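Local coordinates for protein trans-4-hydroxy-L-proline dehydratase (Clostridioides difficile 70-100-2010, PDB 6VXC) that catalyses the dehydration of trans-4-hydroxy-L-proline to (S)-1-pyrroline-5-carboxylate as a glycyl radical enzyme, a step in anaerobic hydroxyproline breakdown, at residues S678-L683 with S693-G698; K593-D598 with E612-L617; S581-K586 with D633-E638; T704-S709 with L723-A728. All blocks are in the same frame, centred on the assembly; numbering follows the deposited sequence.

From the N terminus, helix 575-591 comes first and supplies residues 581-586. The chain then runs out through contact 2, where the turn at 593-598 meets helix 612-620, and returns along helix 630-647 to close contact 3. Contact 2 therefore sits wholly within the larger loop of contact 3. Two smaller loops follow in series: contact 1 joins 678-683 to 693-698, and contact 4 lays helix 703-711 against strand 724-726. None of the loops cross. Contact 1 touches all three others: its turn packs on S581 of contact 3 and L615 of contact 2, while S693 meets the backbone of N724. D633 and S709 bring contacts 3 and 4 together.

Contact 1: residues S678-L683 with S693-G698; sequences SPNGRL and SPEKGG
N680 and E695 reach across to each other, the amide ND2 approaching the carboxylate OE2 at 3.0 Å. The hydrogen bond is weak and bent, 139° at the hydrogen, and the two side chains cross at about a right angle with their planes 45° apart. N680 carries CG between its backbone N and carbonyl carbon (chi1 65°), which turns the amide toward the glutamate. The compact part of the contact lies on this side. There OD1 accepts the hydroxyl of S678 at 2.7 Å, fixing the flip of the amide, and the aliphatic CD of R682 lies 3.8 Å from E695 OE2. The same OE2 is also held by T577 OG1, a stronger partner than N680. The charged end of R682 stays clear of the carboxylate: its NH1 bonds S678 OG at 3.1 Å and also G676 O, and NE bonds K686 O. Beyond E695 the contact opens out. OE1 turns back on its own segment, using its anti lone pair to accept K696 N at 2.8 Å, while K696 and G697 face solvent and the lysine runs off to E800. On the compact side, S678-G681 is a type I beta turn, and with G681 N bonded to S678 O and S678 N to R682 O it has the pattern of a type I turn with a G1 bulge, G681 taking the positive-phi position.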
loop_
_atom_site.group_PDB
_atom_site.type_symbol
_atom_site.label_atom_id
_atom_site.label_comp_id
_atom_site.label_asym_id
_atom_site.label_seq_id
_atom_site.Cartn_x
_atom_site.Cartn_y
_atom_site.Cartn_z
ATOM N N SER A 678 -23.028 10.033 14.212
ATOM C CA SER A 678 -22.498 11.328 13.826
ATOM C C SER A 678 -23.603 12.230 13.298
ATOM O O SER A 678 -24.678 11.754 12.908
ATOM C CB SER A 678 -21.373 11.200 12.779
ATOM O OG SER A 678 -21.644 10.268 11.751
ATOM N N PRO A 679 -23.373 13.551 13.305
ATOM C CA PRO A 679 -24.443 14.508 12.964
ATOM C C PRO A 679 -25.014 14.359 11.560
ATOM O O PRO A 679 -26.098 14.888 11.300
ATOM C CB PRO A 679 -23.749 15.874 13.123
ATOM C CG PRO A 679 -22.678 15.618 14.120
ATOM C CD PRO A 679 -22.189 14.222 13.862
ATOM N N ASN A 680 -24.314 13.712 10.631
ATOM C CA ASN A 680 -24.856 13.588 9.282
ATOM C C ASN A 680 -25.964 12.549 9.185
ATOM O O ASN A 680 -26.606 12.452 8.136
ATOM C CB ASN A 680 -23.755 13.230 8.287
ATOM C CG ASN A 680 -23.162 11.867 8.557
ATOM O OD1 ASN A 680 -23.007 11.470 9.709
ATOM N ND2 ASN A 680 -22.837 11.136 7.501
ATOM N N GLY A 681 -26.214 11.789 10.250
ATOM C CA GLY A 681 -27.206 10.737 10.231
ATOM C C GLY A 681 -26.630 9.338 10.191
ATOM O O GLY A 681 -27.394 8.376 10.295
ATOM N N ARG A 682 -25.315 9.193 10.057
ATOM C CA ARG A 682 -24.688 7.879 10.164
ATOM C C ARG A 682 -24.887 7.336 11.572
ATOM O O ARG A 682 -24.766 8.070 12.555
ATOM C CB ARG A 682 -23.199 7.987 9.814
ATOM C CG ARG A 682 -22.384 6.724 10.009
ATOM C CD ARG A 682 -20.871 7.027 10.108
ATOM N NE ARG A 682 -20.284 6.146 11.105
ATOM C CZ ARG A 682 -20.361 6.352 12.416
ATOM N NH1 ARG A 682 -20.981 7.423 12.875
ATOM N NH2 ARG A 682 -19.826 5.479 13.254
ATOM N N LEU A 683 -25.264 6.067 11.678
ATOM C CA LEU A 683 -25.568 5.531 12.992
ATOM C C LEU A 683 -24.321 4.957 13.663
ATOM O O LEU A 683 -23.280 4.739 13.035
ATOM C CB LEU A 683 -26.663 4.473 12.910
ATOM C CG LEU A 683 -28.013 4.945 12.364
ATOM C CD1 LEU A 683 -29.015 3.819 12.433
ATOM C CD2 LEU A 683 -28.531 6.167 13.108
ATOM N N SER A 693 -14.566 9.524 -1.302
ATOM C CA SER A 693 -15.862 9.222 -1.879
ATOM C C SER A 693 -16.971 9.857 -1.042
ATOM O O SER A 693 -16.763 10.201 0.121
ATOM C CB SER A 693 -16.085 7.707 -1.932
ATOM O OG SER A 693 -15.000 7.018 -2.538
ATOM N N PRO A 694 -18.163 10.008 -1.614
ATOM C CA PRO A 694 -19.307 10.502 -0.834
ATOM C C PRO A 694 -19.724 9.521 0.253
ATOM O O PRO A 694 -19.440 8.326 0.196
ATOM C CB PRO A 694 -20.417 10.649 -1.876
ATOM C CG PRO A 694 -19.707 10.665 -3.219
ATOM C CD PRO A 694 -18.484 9.820 -3.036
ATOM N N GLU A 695 -20.425 10.055 1.250
ATOM C CA GLU A 695 -21.054 9.247 2.282
ATOM C C GLU A 695 -22.157 8.377 1.677
ATOM O O GLU A 695 -22.661 8.640 0.587
ATOM C CB GLU A 695 -21.651 10.136 3.382
ATOM C CG GLU A 695 -20.885 10.151 4.711
ATOM C CD GLU A 695 -21.174 8.929 5.591
ATOM O OE1 GLU A 695 -21.659 7.909 5.062
ATOM O OE2 GLU A 695 -20.917 8.991 6.812
ATOM N N LYS A 696 -22.563 7.361 2.434
ATOM C CA LYS A 696 -23.618 6.456 1.990
ATOM C C LYS A 696 -24.909 7.221 1.742
ATOM O O LYS A 696 -25.418 7.902 2.635
ATOM C CB LYS A 696 -23.832 5.361 3.030
ATOM C CG LYS A 696 -22.636 4.438 3.164
ATOM C CD LYS A 696 -22.404 3.684 1.861
ATOM C CE LYS A 696 -21.160 2.800 1.906
ATOM N NZ LYS A 696 -19.918 3.602 1.720
ATOM N N GLY A 697 -25.441 7.098 0.530
ATOM C CA GLY A 697 -26.628 7.819 0.143
ATOM C C GLY A 697 -26.449 9.307 -0.049
ATOM O O GLY A 697 -27.438 10.009 -0.266
ATOM N N GLY A 698 -25.219 9.812 -0.001
ATOM C CA GLY A 698 -25.004 11.244 -0.059
ATOM C C GLY A 698 -25.124 11.859 -1.439
ATOM O O GLY A 698 -25.655 12.958 -1.590
#

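Contact 2: residues K593-D598 with E612-L617; sequences KKFDMD and EAILNL
F595 and I614 carry this contact, the isoleucine spreading both its branches along the phenyl group. CG of F595 stands between the backbone N and the carbonyl carbon (chi1 52°), a rotamer that sends the ring out from the turn toward helix 612-620. I614 places CG2 anti to its backbone N, and this methyl sits over one face of the ring in a CH-pi contact, 4.0 Å from the centroid and offset toward the rim. The other branch bends at chi2 (-69°) and carries CD1 to the root of the ring, where it lies 3.4 Å from F595 CD2, the closest approach between the segments. L617 comes at the ring edge instead: its CD1 lies near the ring plane, 4.0 Å from F595 CD2. Farther out, the extended chain of K594 passes the same leucine, with its CD 4.1 Å from L617 CD1; this is the solvent-facing border of the patch. The turn leads from helix 575-591 to helix 597-605, whose N-cap is D596. F595 consequently also packs on N588 and V589 of the first helix and L600 of the second, while I614 touches T599, so helix 612-620 closes over the corner between the two.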
loop_
_atom_site.group_PDB
_atom_site.type_symbol
_atom_site.label_atom_id
_atom_site.label_comp_id
_atom_site.label_asym_id
_atom_site.label_seq_id
_atom_site.Cartn_x
_atom_site.Cartn_y
_atom_site.Cartn_z
ATOM N N LYS A 593 -31.630 26.928 11.840
ATOM C CA LYS A 593 -32.054 26.892 13.232
ATOM C C LYS A 593 -33.283 26.003 13.407
ATOM O O LYS A 593 -34.284 26.399 13.997
ATOM C CB LYS A 593 -32.319 28.308 13.752
ATOM C CG LYS A 593 -31.162 29.266 13.547
ATOM C CD LYS A 593 -31.416 30.606 14.248
ATOM C CE LYS A 593 -30.171 31.490 14.241
ATOM N NZ LYS A 593 -29.803 31.909 12.857
ATOM N N LYS A 594 -33.215 24.793 12.865
ATOM C CA LYS A 594 -34.324 23.868 13.032
ATOM C C LYS A 594 -34.258 23.140 14.364
ATOM O O LYS A 594 -35.283 22.664 14.851
ATOM C CB LYS A 594 -34.348 22.862 11.885
ATOM C CG LYS A 594 -34.472 23.489 10.501
ATOM C CD LYS A 594 -34.688 22.425 9.431
ATOM C CE LYS A 594 -34.591 23.029 8.043
ATOM N NZ LYS A 594 -34.827 22.025 6.967
ATOM N N PHE A 595 -33.068 23.023 14.949
ATOM C CA PHE A 595 -32.904 22.478 16.287
ATOM C C PHE A 595 -31.592 23.012 16.843
ATOM O O PHE A 595 -30.766 23.568 16.110
ATOM C CB PHE A 595 -32.956 20.942 16.282
ATOM C CG PHE A 595 -32.005 20.282 15.297
ATOM C CD1 PHE A 595 -30.677 20.083 15.626
ATOM C CD2 PHE A 595 -32.454 19.850 14.066
ATOM C CE1 PHE A 595 -29.803 19.465 14.741
ATOM C CE2 PHE A 595 -31.588 19.232 13.164
ATOM C CZ PHE A 595 -30.261 19.042 13.504
ATOM N N ASP A 596 -31.411 22.860 18.150
ATOM C CA ASP A 596 -30.228 23.408 18.798
ATOM C C ASP A 596 -29.190 22.320 19.048
ATOM O O ASP A 596 -29.426 21.139 18.805
ATOM C CB ASP A 596 -30.598 24.152 20.099
ATOM C CG ASP A 596 -31.272 23.269 21.154
ATOM O OD1 ASP A 596 -31.254 22.032 21.065
ATOM O OD2 ASP A 596 -31.835 23.849 22.112
ATOM N N MET A 597 -28.015 22.750 19.516
ATOM C CA MET A 597 -26.917 21.816 19.748
ATOM C C MET A 597 -27.287 20.788 20.809
ATOM O O MET A 597 -26.985 19.596 20.666
ATOM C CB MET A 597 -25.659 22.574 20.159
ATOM C CG MET A 597 -24.435 21.682 20.360
ATOM S SD MET A 597 -23.793 20.942 18.833
ATOM C CE MET A 597 -23.258 22.416 17.977
ATOM N N ASP A 598 -27.952 21.231 21.879
ATOM C CA ASP A 598 -28.327 20.306 22.942
ATOM C C ASP A 598 -29.207 19.185 22.411
ATOM O O ASP A 598 -29.008 18.014 22.748
ATOM C CB ASP A 598 -29.049 21.049 24.058
ATOM C CG ASP A 598 -29.489 20.128 25.149
ATOM O OD1 ASP A 598 -28.611 19.637 25.889
ATOM O OD2 ASP A 598 -30.704 19.875 25.249
ATOM N N GLU A 612 -36.347 10.531 15.490
ATOM C CA GLU A 612 -36.445 10.199 14.073
ATOM C C GLU A 612 -36.591 11.438 13.205
ATOM O O GLU A 612 -36.089 11.464 12.078
ATOM C CB GLU A 612 -37.600 9.233 13.825
ATOM C CG GLU A 612 -37.232 7.781 14.122
ATOM C CD GLU A 612 -36.427 7.117 12.999
ATOM O OE1 GLU A 612 -36.748 7.338 11.803
ATOM O OE2 GLU A 612 -35.468 6.373 13.320
ATOM N N ALA A 613 -37.287 12.470 13.695
ATOM C CA ALA A 613 -37.432 13.685 12.897
ATOM C C ALA A 613 -36.080 14.358 12.653
ATOM O O ALA A 613 -35.816 14.840 11.548
ATOM C CB ALA A 613 -38.408 14.655 13.564
ATOM N N ILE A 614 -35.221 14.411 13.674
ATOM C CA ILE A 614 -33.872 14.944 13.479
ATOM C C ILE A 614 -33.127 14.100 12.452
ATOM O O ILE A 614 -32.523 14.619 11.510
ATOM C CB ILE A 614 -33.105 14.997 14.813
ATOM C CG1 ILE A 614 -33.880 15.763 15.889
ATOM C CG2 ILE A 614 -31.727 15.657 14.614
ATOM C CD1 ILE A 614 -34.006 17.230 15.654
ATOM N N LEU A 615 -33.195 12.774 12.601
ATOM C CA LEU A 615 -32.533 11.888 11.655
ATOM C C LEU A 615 -32.997 12.148 10.223
ATOM O O LEU A 615 -32.184 12.181 9.296
ATOM C CB LEU A 615 -32.779 10.433 12.051
ATOM C CG LEU A 615 -32.173 9.390 11.115
ATOM C CD1 LEU A 615 -30.678 9.630 10.975
ATOM C CD2 LEU A 615 -32.449 7.991 11.642
ATOM N N ASN A 616 -34.300 12.367 10.025
ATOM C CA ASN A 616 -34.796 12.637 8.681
ATOM C C ASN A 616 -34.210 13.941 8.142
ATOM O O ASN A 616 -33.881 14.043 6.953
ATOM C CB ASN A 616 -36.320 12.709 8.702
ATOM C CG ASN A 616 -36.930 12.790 7.308
ATOM O OD1 ASN A 616 -36.323 12.397 6.322
ATOM N ND2 ASN A 616 -38.104 13.399 7.223
ATOM N N LEU A 617 -34.113 14.965 8.998
ATOM C CA LEU A 617 -33.597 16.256 8.550
ATOM C C LEU A 617 -32.146 16.146 8.099
ATOM O O LEU A 617 -31.794 16.600 7.011
ATOM C CB LEU A 617 -33.729 17.298 9.669
ATOM C CG LEU A 617 -35.131 17.818 10.030
ATOM C CD1 LEU A 617 -35.067 18.776 11.218
ATOM C CD2 LEU A 617 -35.805 18.485 8.838
#

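Contact 3: residues S581-K586 with D633-E638; sequences SLTAIK and DEIMQE
I635 is the side chain that bridges to T583, L582 and K586 across two helices; the axes of segments 581-586 and 633-638 approach to 9.5 Å, at 123° between their N-to-C directions. I635 CB already lies 3.7 Å from T583 OG1. From there the chain divides. CG2, anti to the backbone N, meets L582 CB at 4.0 Å, while CG1, on the other branch, passes close to the same threonine. The chain then runs out extended (chi2 -176°), and the terminal methyl CD1 meets two residues: it lies 3.3 Å from T583 OG1, 3.6 Å from T583 CA, and 3.7 Å from K586 CD. Although OG1 faces this hydrocarbon, its polar need is met along its own helix, where it is hydrogen-bonded to T579 O. K586 is fully extended, so its CD rests against the isoleucine's terminal methyl while the amine is carried beyond it. There NZ donates to a water at 2.6 Å, and that water donates in turn to E638 OE2 at 2.8 Å. This mediated link joins opposite charges that do not touch directly. The rings of Y506 and Y631 add cation-pi contacts to the same lysine, and Y506 also packs on I635. The result is obliquely crossed, predominantly apolar helix-helix packing bordered by a water-bridged Lys-Glu pair, and it joins helices 575-591 and 630-647 within the pyruvate formate lyase-like part of the enzyme.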
loop_
_atom_site.group_PDB
_atom_site.type_symbol
_atom_site.label_atom_id
_atom_site.label_comp_id
_atom_site.label_asym_id
_atom_site.label_seq_id
_atom_site.Cartn_x
_atom_site.Cartn_y
_atom_site.Cartn_z
ATOM N N SER A 581 -21.197 15.845 8.304
ATOM C CA SER A 581 -21.539 16.106 9.707
ATOM C C SER A 581 -21.472 17.595 10.024
ATOM O O SER A 581 -22.415 18.158 10.589
ATOM C CB SER A 581 -20.624 15.317 10.640
ATOM O OG SER A 581 -20.908 13.936 10.571
ATOM N N LEU A 582 -20.363 18.249 9.670
ATOM C CA LEU A 582 -20.251 19.684 9.926
ATOM C C LEU A 582 -21.240 20.471 9.077
ATOM O O LEU A 582 -21.779 21.488 9.526
ATOM C CB LEU A 582 -18.822 20.153 9.675
ATOM C CG LEU A 582 -17.785 19.917 10.781
ATOM C CD1 LEU A 582 -16.367 20.236 10.284
ATOM C CD2 LEU A 582 -18.113 20.736 12.027
ATOM N N THR A 583 -21.487 20.012 7.845
ATOM C CA THR A 583 -22.517 20.638 7.026
ATOM C C THR A 583 -23.882 20.521 7.691
ATOM O O THR A 583 -24.648 21.487 7.726
ATOM C CB THR A 583 -22.549 20.019 5.618
ATOM O OG1 THR A 583 -21.311 20.243 4.940
ATOM C CG2 THR A 583 -23.674 20.646 4.785
ATOM N N ALA A 584 -24.195 19.349 8.247
ATOM C CA ALA A 584 -25.479 19.186 8.924
ATOM C C ALA A 584 -25.619 20.150 10.100
ATOM O O ALA A 584 -26.703 20.692 10.351
ATOM C CB ALA A 584 -25.641 17.739 9.394
ATOM N N ILE A 585 -24.542 20.350 10.846
ATOM C CA ILE A 585 -24.595 21.246 11.994
ATOM C C ILE A 585 -24.768 22.692 11.543
ATOM O O ILE A 585 -25.632 23.415 12.050
ATOM C CB ILE A 585 -23.345 21.063 12.873
ATOM C CG1 ILE A 585 -23.353 19.671 13.531
ATOM C CG2 ILE A 585 -23.256 22.199 13.887
ATOM C CD1 ILE A 585 -22.062 19.346 14.312
ATOM N N LYS A 586 -23.966 23.131 10.572
ATOM C CA LYS A 586 -24.076 24.505 10.101
ATOM C C LYS A 586 -25.473 24.793 9.565
ATOM O O LYS A 586 -26.087 25.809 9.910
ATOM C CB LYS A 586 -23.036 24.764 9.020
ATOM C CG LYS A 586 -23.059 26.171 8.466
ATOM C CD LYS A 586 -22.020 26.273 7.371
ATOM C CE LYS A 586 -21.773 27.685 6.969
ATOM N NZ LYS A 586 -20.670 27.715 5.965
ATOM N N ASP A 633 -19.638 21.527 -0.278
ATOM C CA ASP A 633 -18.288 21.361 -0.798
ATOM C C ASP A 633 -17.319 22.400 -0.249
ATOM O O ASP A 633 -16.124 22.114 -0.121
ATOM C CB ASP A 633 -18.295 21.416 -2.325
ATOM C CG ASP A 633 -19.019 20.229 -2.952
ATOM O OD1 ASP A 633 -19.390 19.290 -2.215
ATOM O OD2 ASP A 633 -19.178 20.233 -4.189
ATOM N N GLU A 634 -17.799 23.603 0.069
ATOM C CA GLU A 634 -16.924 24.589 0.693
ATOM C C GLU A 634 -16.500 24.145 2.082
ATOM O O GLU A 634 -15.412 24.501 2.548
ATOM C CB GLU A 634 -17.625 25.946 0.785
ATOM C CG GLU A 634 -17.718 26.677 -0.520
ATOM C CD GLU A 634 -18.488 27.979 -0.405
ATOM O OE1 GLU A 634 -18.975 28.302 0.708
ATOM O OE2 GLU A 634 -18.611 28.673 -1.436
ATOM N N ILE A 635 -17.374 23.419 2.775
ATOM C CA ILE A 635 -17.013 22.869 4.074
ATOM C C ILE A 635 -15.989 21.761 3.903
ATOM O O ILE A 635 -15.024 21.666 4.674
ATOM C CB ILE A 635 -18.280 22.397 4.810
ATOM C CG1 ILE A 635 -19.158 23.615 5.124
ATOM C CG2 ILE A 635 -17.924 21.653 6.089
ATOM C CD1 ILE A 635 -20.380 23.286 5.932
ATOM N N MET A 636 -16.165 20.919 2.878
ATOM C CA MET A 636 -15.126 19.949 2.550
ATOM C C MET A 636 -13.781 20.633 2.369
ATOM O O MET A 636 -12.757 20.159 2.866
ATOM C CB MET A 636 -15.494 19.145 1.302
ATOM C CG MET A 636 -14.385 18.153 0.878
ATOM S SD MET A 636 -13.034 18.886 -0.071
ATOM C CE MET A 636 -13.843 19.129 -1.656
ATOM N N GLN A 637 -13.757 21.723 1.607
ATOM C CA GLN A 637 -12.500 22.421 1.370
ATOM C C GLN A 637 -11.902 22.957 2.669
ATOM O O GLN A 637 -10.689 22.882 2.877
ATOM C CB GLN A 637 -12.712 23.542 0.366
ATOM C CG GLN A 637 -12.970 23.068 -1.060
ATOM C CD GLN A 637 -13.205 24.231 -1.999
ATOM O OE1 GLN A 637 -14.016 25.101 -1.720
ATOM N NE2 GLN A 637 -12.462 24.279 -3.089
ATOM N N GLU A 638 -12.738 23.507 3.549
ATOM C CA GLU A 638 -12.236 24.030 4.817
ATOM C C GLU A 638 -11.639 22.920 5.663
ATOM O O GLU A 638 -10.561 23.078 6.240
ATOM C CB GLU A 638 -13.356 24.735 5.583
ATOM C CG GLU A 638 -13.792 26.026 4.942
ATOM C CD GLU A 638 -14.896 26.742 5.715
ATOM O OE1 GLU A 638 -15.223 26.313 6.852
ATOM O OE2 GLU A 638 -15.435 27.741 5.173
HETATM O O HOH W 1 -18.056 27.724 6.181
#

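Contact 4: residues T704-S709 with L723-A728; sequences TAVIKS and LNQRFA
NE2 of Q725, packed against V706, donates to its neighbour's backbone oxygen, N724 O, at 2.9 Å, and at the other end of the same amide OE1 is hydrogen-bonded to Q807 NE2 near the C terminus. This is the glycine radical region, where helix 703-711 packs on strand 724-726, which runs parallel to 755-759 in a mixed sheet. The NE2 bond is moderately bent, 146° at the hydrogen, and the donor lies in the carbonyl plane of N724, on a lone pair. A bend at chi2 (-67°) brings the glutamine amide back over its own backbone to make it. Fixed in this way, the amide presents its atoms to V706, which comes from the opposite direction: CG2 of the valine, as modelled, lies 3.6 Å from Q725 NE2 and 3.7 Å from Q725 CD. Next to this pair is a purely apolar one, I707 with L723, backed by I756 on the adjacent strand and by L744 and A747 of helix 734-750 against I707. The side chain of L723 is about 11 Å from that of C454, probably the cysteine that carries the radical intermediate. L723 CD2 rests 4.3 Å from I707 CG2.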
loop_
_atom_site.group_PDB
_atom_site.type_symbol
_atom_site.label_atom_id
_atom_site.label_comp_id
_atom_site.label_asym_id
_atom_site.label_seq_id
_atom_site.Cartn_x
_atom_site.Cartn_y
_atom_site.Cartn_z
ATOM N N THR A 704 -21.026 12.663 -12.656
ATOM C CA THR A 704 -20.381 13.919 -13.019
ATOM C C THR A 704 -20.414 14.901 -11.852
ATOM O O THR A 704 -19.419 15.586 -11.580
ATOM C CB THR A 704 -21.041 14.509 -14.261
ATOM O OG1 THR A 704 -20.767 13.653 -15.370
ATOM C CG2 THR A 704 -20.473 15.897 -14.559
ATOM N N ALA A 705 -21.519 14.929 -11.105
ATOM C CA ALA A 705 -21.574 15.818 -9.951
ATOM C C ALA A 705 -20.535 15.426 -8.906
ATOM O O ALA A 705 -19.927 16.300 -8.285
ATOM C CB ALA A 705 -22.976 15.837 -9.339
ATOM N N VAL A 706 -20.284 14.125 -8.710
ATOM C CA VAL A 706 -19.316 13.782 -7.667
ATOM C C VAL A 706 -17.888 14.096 -8.116
ATOM O O VAL A 706 -17.085 14.573 -7.313
ATOM C CB VAL A 706 -19.455 12.326 -7.148
ATOM C CG1 VAL A 706 -20.711 11.608 -7.598
ATOM C CG2 VAL A 706 -18.197 11.524 -7.339
ATOM N N ILE A 707 -17.537 13.862 -9.390
ATOM C CA ILE A 707 -16.160 14.203 -9.770
ATOM C C ILE A 707 -15.961 15.715 -9.727
ATOM O O ILE A 707 -14.865 16.197 -9.434
ATOM C CB ILE A 707 -15.734 13.627 -11.146
ATOM C CG1 ILE A 707 -16.604 14.150 -12.293
ATOM C CG2 ILE A 707 -15.629 12.082 -11.116
ATOM C CD1 ILE A 707 -15.952 13.970 -13.698
ATOM N N LYS A 708 -17.020 16.490 -9.951
ATOM C CA LYS A 708 -16.917 17.934 -9.768
ATOM C C LYS A 708 -16.709 18.297 -8.293
ATOM O O LYS A 708 -15.881 19.153 -7.978
ATOM C CB LYS A 708 -18.166 18.608 -10.339
ATOM C CG LYS A 708 -18.193 18.684 -11.865
ATOM C CD LYS A 708 -19.225 19.700 -12.315
ATOM C CE LYS A 708 -19.631 19.492 -13.751
ATOM N NZ LYS A 708 -20.703 20.457 -14.128
ATOM N N SER A 709 -17.411 17.625 -7.371
ATOM C CA SER A 709 -17.156 17.847 -5.948
ATOM C C SER A 709 -15.718 17.465 -5.573
ATOM O O SER A 709 -15.008 18.231 -4.916
ATOM C CB SER A 709 -18.153 17.039 -5.107
ATOM O OG SER A 709 -19.452 17.593 -5.073
ATOM N N LEU A 723 -10.529 7.709 -4.889
ATOM C CA LEU A 723 -11.946 7.845 -5.230
ATOM C C LEU A 723 -12.481 6.537 -5.801
ATOM O O LEU A 723 -12.048 6.112 -6.874
ATOM C CB LEU A 723 -12.180 8.989 -6.224
ATOM C CG LEU A 723 -13.631 9.128 -6.746
ATOM C CD1 LEU A 723 -14.608 9.342 -5.596
ATOM C CD2 LEU A 723 -13.769 10.264 -7.746
ATOM N N ASN A 724 -13.452 5.932 -5.100
ATOM C CA ASN A 724 -14.243 4.806 -5.592
ATOM C C ASN A 724 -15.507 5.310 -6.274
ATOM O O ASN A 724 -16.195 6.188 -5.751
ATOM C CB ASN A 724 -14.695 3.882 -4.462
ATOM C CG ASN A 724 -13.642 2.925 -4.014
ATOM O OD1 ASN A 724 -13.358 2.813 -2.811
ATOM N ND2 ASN A 724 -13.041 2.235 -4.956
ATOM N N GLN A 725 -15.819 4.738 -7.434
ATOM C CA GLN A 725 -17.115 4.916 -8.077
ATOM C C GLN A 725 -17.611 3.561 -8.555
ATOM O O GLN A 725 -16.823 2.642 -8.792
ATOM C CB GLN A 725 -17.057 5.920 -9.239
ATOM C CG GLN A 725 -17.006 7.416 -8.828
ATOM C CD GLN A 725 -18.286 7.896 -8.150
ATOM O OE1 GLN A 725 -19.271 8.202 -8.817
ATOM N NE2 GLN A 725 -18.270 7.978 -6.823
ATOM N N ARG A 726 -18.929 3.441 -8.667
ATOM C CA ARG A 726 -19.592 2.188 -8.986
ATOM C C ARG A 726 -20.664 2.438 -10.040
ATOM O O ARG A 726 -21.417 3.407 -9.938
ATOM C CB ARG A 726 -20.203 1.575 -7.723
ATOM C CG ARG A 726 -21.126 0.434 -7.985
ATOM C CD ARG A 726 -21.930 0.078 -6.759
ATOM N NE ARG A 726 -23.028 -0.798 -7.140
ATOM C CZ ARG A 726 -24.009 -1.183 -6.337
ATOM N NH1 ARG A 726 -24.053 -0.775 -5.076
ATOM N NH2 ARG A 726 -24.948 -1.988 -6.812
ATOM N N PHE A 727 -20.743 1.563 -11.040
ATOM C CA PHE A 727 -21.703 1.705 -12.127
ATOM C C PHE A 727 -22.613 0.490 -12.211
ATOM O O PHE A 727 -22.174 -0.647 -12.022
ATOM C CB PHE A 727 -21.013 1.871 -13.473
ATOM C CG PHE A 727 -20.271 3.144 -13.594
ATOM C CD1 PHE A 727 -20.940 4.349 -13.568
ATOM C CD2 PHE A 727 -18.901 3.143 -13.751
ATOM C CE1 PHE A 727 -20.246 5.531 -13.659
ATOM C CE2 PHE A 727 -18.213 4.324 -13.860
ATOM C CZ PHE A 727 -18.887 5.513 -13.804
ATOM N N ALA A 728 -23.869 0.744 -12.528
ATOM C CA ALA A 728 -24.770 -0.332 -12.889
ATOM C C ALA A 728 -24.215 -1.051 -14.110
ATOM O O ALA A 728 -23.775 -0.395 -15.057
ATOM C CB ALA A 728 -26.168 0.219 -13.189
#